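Local atomic coordinates of choline binding protein A (Lactobacillus salivarius str. Ren, PDB entry 5GT1), a protein that probably acts at the bacterial cell surface as a choline-binding protein, and carries in the part described here a zinc-binding peptidase domain of family M23. Residues A[26-31]-A[60-65]; A[32-37]-A[166-171]; A[102-107]-A[126-131]. All coordinates share one frame; numbering follows the deposited sequence.

Contact 1. Residues A[26-31]-A[60-65]. With ZN (zinc ion), chain B.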
# COMPACT_ATOMS: atom_id res chain seq x y z
N GLY A 26 6.43 -0.04 -9.82
CA GLY A 26 7.65 -0.42 -9.10
C GLY A 26 7.28 -0.96 -7.73
O GLY A 26 6.16 -0.77 -7.26
N TRP A 27 8.20 -1.68 -7.10
CA TRP A 27 8.01 -2.13 -5.72
C TRP A 27 8.35 -1.03 -4.73
O TRP A 27 9.13 -0.11 -5.04
CB TRP A 27 8.87 -3.37 -5.46
CG TRP A 27 8.46 -4.51 -6.32
CD1 TRP A 27 9.07 -4.98 -7.49
CD2 TRP A 27 7.28 -5.35 -6.15
NE1 TRP A 27 8.38 -6.05 -8.02
CE2 TRP A 27 7.28 -6.31 -7.27
CE3 TRP A 27 6.24 -5.39 -5.21
CZ2 TRP A 27 6.28 -7.27 -7.41
CZ3 TRP A 27 5.24 -6.36 -5.38
CH2 TRP A 27 5.27 -7.28 -6.45
N PRO A 28 7.77 -1.08 -3.52
CA PRO A 28 8.04 -0.00 -2.55
C PRO A 28 9.46 -0.03 -1.95
O PRO A 28 9.95 1.00 -1.48
CB PRO A 28 6.97 -0.21 -1.47
CG PRO A 28 6.60 -1.64 -1.57
CD PRO A 28 6.76 -2.03 -3.03
N PHE A 29 10.11 -1.20 -1.98
CA PHE A 29 11.49 -1.33 -1.49
C PHE A 29 12.26 -2.01 -2.62
O PHE A 29 12.35 -3.23 -2.68
CB PHE A 29 11.54 -2.11 -0.16
CG PHE A 29 10.66 -1.52 0.91
CD1 PHE A 29 11.10 -0.44 1.69
CD2 PHE A 29 9.36 -1.99 1.11
CE1 PHE A 29 10.27 0.13 2.65
CE2 PHE A 29 8.53 -1.43 2.07
CZ PHE A 29 8.99 -0.36 2.84
N PRO A 30 12.77 -1.20 -3.57
CA PRO A 30 13.18 -1.77 -4.87
C PRO A 30 14.43 -2.66 -4.86
O PRO A 30 14.66 -3.40 -5.83
CB PRO A 30 13.36 -0.51 -5.74
CG PRO A 30 12.41 0.47 -5.13
CD PRO A 30 12.69 0.26 -3.65
N SER A 31 15.21 -2.62 -3.78
CA SER A 31 16.36 -3.51 -3.61
C SER A 31 15.98 -4.97 -3.33
O SER A 31 16.79 -5.89 -3.49
CB SER A 31 17.19 -3.05 -2.42
OG SER A 31 16.80 -3.77 -1.25
N LEU A 60 -1.39 -5.66 0.99
CA LEU A 60 -0.17 -6.45 0.97
C LEU A 60 0.80 -5.85 1.98
O LEU A 60 1.08 -4.65 1.93
CB LEU A 60 0.44 -6.41 -0.43
CG LEU A 60 1.71 -7.25 -0.67
CD1 LEU A 60 1.44 -8.73 -0.41
CD2 LEU A 60 2.24 -7.03 -2.08
N ASP A 61 1.29 -6.67 2.90
CA ASP A 61 2.22 -6.21 3.93
C ASP A 61 3.68 -6.45 3.53
O ASP A 61 4.06 -7.56 3.14
CB ASP A 61 1.98 -6.95 5.23
CG ASP A 61 0.66 -6.59 5.89
OD1 ASP A 61 0.02 -5.60 5.49
OD2 ASP A 61 0.29 -7.31 6.84
N PHE A 62 4.50 -5.41 3.67
CA PHE A 62 5.94 -5.51 3.42
C PHE A 62 6.62 -5.32 4.77
O PHE A 62 6.67 -4.20 5.26
CB PHE A 62 6.37 -4.38 2.47
CG PHE A 62 5.78 -4.49 1.07
CD1 PHE A 62 6.56 -4.98 0.02
CD2 PHE A 62 4.47 -4.07 0.80
CE1 PHE A 62 6.04 -5.08 -1.26
CE2 PHE A 62 3.95 -4.15 -0.49
CZ PHE A 62 4.74 -4.66 -1.52
N GLY A 63 7.09 -6.41 5.37
CA GLY A 63 7.74 -6.34 6.69
C GLY A 63 9.15 -5.80 6.62
O GLY A 63 9.82 -5.92 5.59
N SER A 64 9.61 -5.18 7.70
CA SER A 64 10.99 -4.68 7.74
C SER A 64 12.01 -5.82 7.62
O SER A 64 13.12 -5.62 7.19
CB SER A 64 11.25 -3.86 9.00
OG SER A 64 11.05 -4.66 10.16
N ILE A 65 11.61 -7.03 8.01
CA ILE A 65 12.49 -8.21 7.90
C ILE A 65 12.51 -8.79 6.48
O ILE A 65 13.58 -8.95 5.88
CB ILE A 65 12.10 -9.32 8.90
CG1 ILE A 65 12.25 -8.80 10.34
CG2 ILE A 65 13.00 -10.54 8.72
CD1 ILE A 65 11.45 -9.59 11.35
ZN ZN B . -1.96 -5.41 6.28
O HOH W 1 -1.75 -6.71 8.43
O HOH W 2 -3.90 -5.06 7.44
O HOH W 3 -1.27 -4.27 7.96

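Contact 2. Residues A[32-37]-A[166-171]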
# COMPACT_ATOMS: atom_id res chain seq x y z
N VAL A 32 14.76 -5.16 -2.84
CA VAL A 32 14.21 -6.47 -2.57
C VAL A 32 13.33 -6.87 -3.77
O VAL A 32 13.28 -8.04 -4.17
CB VAL A 32 13.32 -6.44 -1.32
CG1 VAL A 32 12.99 -7.86 -0.88
CG2 VAL A 32 13.97 -5.60 -0.20
N GLY A 33 12.61 -5.89 -4.30
CA GLY A 33 11.66 -6.14 -5.39
C GLY A 33 10.50 -6.92 -4.82
O GLY A 33 10.04 -6.64 -3.70
N GLU A 34 10.02 -7.91 -5.57
CA GLU A 34 8.87 -8.68 -5.11
C GLU A 34 9.15 -9.37 -3.78
O GLU A 34 8.31 -9.34 -2.87
CB GLU A 34 8.43 -9.72 -6.15
CG GLU A 34 7.17 -10.46 -5.74
CD GLU A 34 6.71 -11.51 -6.76
OE1 GLU A 34 5.88 -12.36 -6.39
OE2 GLU A 34 7.19 -11.48 -7.92
N GLY A 35 10.30 -10.04 -3.69
CA GLY A 35 10.64 -10.81 -2.49
C GLY A 35 9.62 -11.87 -2.18
O GLY A 35 8.99 -12.42 -3.08
N TYR A 36 9.43 -12.16 -0.90
CA TYR A 36 8.55 -13.26 -0.48
C TYR A 36 7.66 -12.77 0.65
O TYR A 36 8.07 -11.92 1.45
CB TYR A 36 9.39 -14.45 0.01
CG TYR A 36 10.46 -14.86 -0.98
CD1 TYR A 36 10.13 -15.63 -2.10
CD2 TYR A 36 11.79 -14.47 -0.80
CE1 TYR A 36 11.11 -16.00 -3.03
CE2 TYR A 36 12.78 -14.85 -1.71
CZ TYR A 36 12.42 -15.60 -2.82
OH TYR A 36 13.39 -15.97 -3.74
N PHE A 37 6.46 -13.34 0.73
CA PHE A 37 5.47 -12.95 1.74
C PHE A 37 4.96 -14.16 2.49
O PHE A 37 4.78 -15.22 1.89
CB PHE A 37 4.29 -12.28 1.04
CG PHE A 37 4.67 -11.08 0.23
CD1 PHE A 37 4.74 -9.82 0.84
CD2 PHE A 37 4.97 -11.20 -1.13
CE1 PHE A 37 5.07 -8.70 0.09
CE2 PHE A 37 5.32 -10.09 -1.87
CZ PHE A 37 5.39 -8.84 -1.26
N LEU A 166 -1.06 -6.83 -9.22
CA LEU A 166 -1.06 -5.56 -9.95
C LEU A 166 0.33 -5.00 -10.26
O LEU A 166 0.59 -4.59 -11.39
CB LEU A 166 -1.85 -4.50 -9.18
CG LEU A 166 -3.12 -3.96 -9.82
CD1 LEU A 166 -4.15 -5.06 -9.98
CD2 LEU A 166 -3.70 -2.85 -8.97
N ILE A 167 1.21 -4.95 -9.26
CA ILE A 167 2.55 -4.40 -9.45
C ILE A 167 3.36 -5.32 -10.37
O ILE A 167 4.03 -4.86 -11.30
CB ILE A 167 3.28 -4.20 -8.10
CG1 ILE A 167 2.61 -3.08 -7.29
CG2 ILE A 167 4.75 -3.86 -8.34
CD1 ILE A 167 2.86 -3.17 -5.80
N LYS A 168 3.27 -6.61 -10.11
CA LYS A 168 3.94 -7.61 -10.93
C LYS A 168 3.52 -7.46 -12.41
O LYS A 168 4.37 -7.35 -13.30
CB LYS A 168 3.55 -8.98 -10.42
CG LYS A 168 4.60 -10.05 -10.53
CD LYS A 168 4.12 -11.29 -9.78
CE LYS A 168 4.83 -12.53 -10.29
NZ LYS A 168 6.28 -12.25 -10.42
N ASN A 169 2.21 -7.45 -12.66
CA ASN A 169 1.70 -7.31 -14.03
C ASN A 169 2.07 -5.95 -14.64
O ASN A 169 2.41 -5.87 -15.84
CB ASN A 169 0.19 -7.56 -14.09
CG ASN A 169 -0.30 -7.82 -15.52
OD1 ASN A 169 0.08 -8.82 -16.15
ND2 ASN A 169 -1.10 -6.90 -16.05
N GLY A 170 2.00 -4.90 -13.83
CA GLY A 170 2.37 -3.56 -14.28
C GLY A 170 3.82 -3.46 -14.72
O GLY A 170 4.12 -2.90 -15.78
N ILE A 171 4.72 -4.01 -13.91
CA ILE A 171 6.14 -4.05 -14.25
C ILE A 171 6.38 -4.88 -15.51
O ILE A 171 7.15 -4.47 -16.40
CB ILE A 171 6.98 -4.57 -13.05
CG1 ILE A 171 6.92 -3.56 -11.89
CG2 ILE A 171 8.43 -4.85 -13.47
CD1 ILE A 171 7.49 -4.08 -10.58

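Contact 3. Residues A[102-107]-A[126-131]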
# COMPACT_ATOMS: atom_id res chain seq x y z
N PHE A 102 -4.19 4.41 -4.23
CA PHE A 102 -3.16 3.68 -3.49
C PHE A 102 -3.15 4.18 -2.05
O PHE A 102 -3.12 5.39 -1.81
CB PHE A 102 -1.78 3.95 -4.13
CG PHE A 102 -1.71 3.57 -5.59
CD1 PHE A 102 -1.22 2.33 -5.98
CD2 PHE A 102 -2.09 4.49 -6.59
CE1 PHE A 102 -1.15 1.98 -7.33
CE2 PHE A 102 -2.03 4.15 -7.93
CZ PHE A 102 -1.55 2.90 -8.30
N VAL A 103 -3.18 3.26 -1.09
CA VAL A 103 -3.09 3.63 0.33
C VAL A 103 -1.79 3.07 0.92
O VAL A 103 -1.56 1.86 0.89
CB VAL A 103 -4.31 3.12 1.12
CG1 VAL A 103 -4.26 3.61 2.57
CG2 VAL A 103 -5.60 3.58 0.43
N TYR A 104 -0.93 3.95 1.42
CA TYR A 104 0.29 3.52 2.11
C TYR A 104 0.04 3.75 3.59
O TYR A 104 -0.12 4.89 4.04
CB TYR A 104 1.52 4.35 1.67
CG TYR A 104 1.80 4.31 0.19
CD1 TYR A 104 2.82 3.48 -0.32
CD2 TYR A 104 1.06 5.08 -0.71
CE1 TYR A 104 3.08 3.44 -1.69
CE2 TYR A 104 1.32 5.03 -2.08
CZ TYR A 104 2.32 4.20 -2.55
OH TYR A 104 2.58 4.16 -3.91
N GLN A 105 0.00 2.68 4.37
CA GLN A 105 -0.39 2.82 5.77
C GLN A 105 0.53 2.00 6.69
O GLN A 105 1.32 1.17 6.20
CB GLN A 105 -1.85 2.39 5.95
CG GLN A 105 -2.05 0.89 5.79
CD GLN A 105 -3.50 0.48 5.79
OE1 GLN A 105 -4.29 0.99 4.99
NE2 GLN A 105 -3.87 -0.46 6.67
N GLU A 106 0.42 2.26 7.99
CA GLU A 106 1.11 1.53 9.07
C GLU A 106 2.64 1.62 9.14
O GLU A 106 3.24 1.23 10.15
CB GLU A 106 0.63 0.08 9.12
CG GLU A 106 -0.86 0.01 9.45
CD GLU A 106 -1.35 -1.40 9.42
OE1 GLU A 106 -1.07 -2.15 10.40
OE2 GLU A 106 -2.00 -1.77 8.42
N ALA A 107 3.26 2.15 8.09
CA ALA A 107 4.72 2.24 8.02
C ALA A 107 5.29 3.39 8.86
O ALA A 107 6.49 3.40 9.15
CB ALA A 107 5.16 2.44 6.57
N ASP A 126 9.27 7.84 -6.37
CA ASP A 126 9.36 8.97 -5.41
C ASP A 126 9.14 8.49 -3.96
O ASP A 126 8.30 7.62 -3.70
CB ASP A 126 8.34 10.08 -5.73
CG ASP A 126 8.69 10.89 -6.97
OD1 ASP A 126 9.77 10.70 -7.57
OD2 ASP A 126 7.86 11.75 -7.35
N VAL A 127 9.88 9.07 -3.01
CA VAL A 127 9.77 8.61 -1.63
C VAL A 127 8.49 9.15 -0.98
O VAL A 127 8.27 10.38 -0.92
CB VAL A 127 11.02 8.99 -0.81
CG1 VAL A 127 10.85 8.59 0.66
CG2 VAL A 127 12.25 8.29 -1.40
N ILE A 128 7.64 8.25 -0.52
CA ILE A 128 6.42 8.62 0.21
C ILE A 128 6.76 9.06 1.64
O ILE A 128 6.19 10.03 2.18
CB ILE A 128 5.43 7.42 0.29
CG1 ILE A 128 5.01 6.98 -1.13
CG2 ILE A 128 4.21 7.74 1.17
CD1 ILE A 128 4.30 8.04 -1.94
N GLY A 129 7.71 8.34 2.23
CA GLY A 129 8.14 8.59 3.59
C GLY A 129 9.05 7.48 4.02
O GLY A 129 9.50 6.67 3.17
N TYR A 130 9.33 7.41 5.32
CA TYR A 130 10.31 6.47 5.88
C TYR A 130 9.62 5.52 6.85
O TYR A 130 8.97 5.96 7.79
CB TYR A 130 11.47 7.24 6.54
CG TYR A 130 12.24 7.99 5.49
CD1 TYR A 130 13.35 7.41 4.90
CD2 TYR A 130 11.79 9.24 5.02
CE1 TYR A 130 14.04 8.06 3.88
CE2 TYR A 130 12.48 9.90 4.00
CZ TYR A 130 13.60 9.30 3.45
OH TYR A 130 14.28 9.94 2.44
N ARG A 131 9.76 4.23 6.61
CA ARG A 131 9.15 3.22 7.47
C ARG A 131 9.99 3.09 8.74
O ARG A 131 11.18 2.79 8.68
CB ARG A 131 9.05 1.85 6.77
CG ARG A 131 8.45 0.75 7.63
CD ARG A 131 8.52 -0.62 6.94
NE ARG A 131 9.88 -0.96 6.49
CZ ARG A 131 10.19 -1.95 5.66
NH1 ARG A 131 9.25 -2.76 5.17
NH2 ARG A 131 11.46 -2.15 5.31

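Contact 1. Residues A[26-31]-A[60-65]
Pro28 sits squarely over one face of the Phe62 ring: its CG lies 3.5 Å from the centroid of that ring and only 12° off the normal, a CH-pi contact. Pro28 CD comes in beside it, 3.6 Å from Phe62 CE1. The two side chains cross at about a right angle, the proline presenting its CG-CD edge. Trp27 arrives near the plane of the same ring, at its edge, with Trp27 CE3 4.0 Å from Phe62 CE1. The Phe62 CG lies beside the backbone N (chi1 -66°), which carries the ring off strand 56-63 to its place under Pro28 and beside Trp27. Phe29 meets the root of the side chain instead, Phe29 CE2 standing 3.7 Å from Phe62 CB. His67 and Phe37 add edge-to-face rings, and Leu136 of strand 135-141 packs against Phe62, Pro28 and Phe29.

Asp61, next to Phe62 in the strand, belongs to the metal site of this M23 peptidase domain: Asp61 OD1 binds zinc at 2.1 Å, alongside His57, His137 and three waters. One of these, water 1, donates to Asp61 OD2 at 2.7 Å, so the two carboxylate oxygens serve the metal and its water separately. No hydrogen bond joins the two segments; between them the contact is apolar, CH-pi and van der Waals packing immediately beside a metal ligand.

Contact 2. Residues A[32-37]-A[166-171]
Lys168 NZ donates to Glu34 OE2 at 2.8 Å, a salt bridge and the one polar bond of this small surface contact. The ammonium meets OE2 on the syn side of the carboxylate, 20° out of its plane. The lysine also brings its methylenes to the acid: Lys168 CE lies 3.5 Å and Lys168 CD 3.6 Å from Glu34 OE2, so the end of the aliphatic chain runs past the oxygen before NZ bends onto it at chi4. Glu34 reaches across fully stretched, with CG opposite the backbone N (chi1 -176°) and the chain extended from there to the carboxylate.

In the fold, the bridge ties the long N-terminal loop that precedes strand 44-45 to the C-terminal helix 163-173 of this M23-containing part of the protein, well away from the zinc. The helix is regular here, with Ile171 N bonded to Ile167 O at 2.8 Å. Beside the bridge Trp27 touches Glu34, Ile167 and Ile171, adding an apolar patch between loop and helix. A glutamine in place of Glu34 would probably leave the Lys168 ammonium without its negative mate and so weaken the tie between loop and helix. A second, long and weak ion pair runs from Glu34 OE1 to Arg164 NH1, so the carboxylate faces positive charge from two residues of one helix. The loop backbone is held as well, since Glu34 O accepts a hydrogen bond from His67 NE2.

Contact 3. Residues A[102-107]-A[126-131]
Tyr104 and Ile128 meet because each holds its gamma carbon beside the backbone N: Tyr104 CG (chi1 -58°) swings the phenol ring out from its strand, and Ile128 CG1, turned in the same sense, projects toward it. The pair joins two sheets of the M23 peptidase domain. Tyr104 lies on strand 101-108 of the large antiparallel sheet that carries the zinc ligands, whereas Ile128 lies on strand 127-130, which pairs with strand 71-73 in a small separate sheet. Ile128 CG1 stands 4.0 Å from the centroid of the Tyr104 ring and 7° off its normal, a CH-pi contact over the middle of one face, with the side chains crossing at about a right angle. Leu138, Val95 and Val72 also touch Tyr104, while Val93 packs on Ile128. The buried ring keeps its polar end satisfied: Tyr104 OH is hydrogen-bonded to Val75 N.

At the corner of the chain, Gln105 NE2 donates to Glu106 OE2 at 2.9 Å; the acceptor lies in the amide plane of Gln105, but the amide meets OE2 on the anti side and tilted out of the carboxylate plane. Only the start of the Arg131 side chain is used across the contact. A bend at chi3 takes the guanidinium away, so its N-H groups find partners elsewhere: Arg131 NH2 bonds to the carbonyl oxygens of His67 and Gly69, and the group makes a cation-pi contact with Phe29. No hydrogen bond crosses between the segments. Where the chain turns, Ala107 O instead approaches Arg131 CA at 3.2 Å, a CA-H...O contact, and Ala107 CB touches Arg131 CG at 3.8 Å.

Overall arrangement
From the N terminus the chain runs first through 26-31, where contact 1 closes a loop of 28 residues onto strand 56-63 beside the zinc site. Residues 32-37 follow directly but reach to helix 163-173, so contact 2 spans most of the chain and crosses contact 1. Trp27 and Phe37 lie where these two meet. Contact 3 comes later, in series with contact 1 and nested inside the long loop closed by contact 2; it joins the large sheet to strand 127-130. Arg131 links it back to contact 1 through Phe29 and Phe62. Together they join the N-terminal loop, the C-terminal helix and the two sheets.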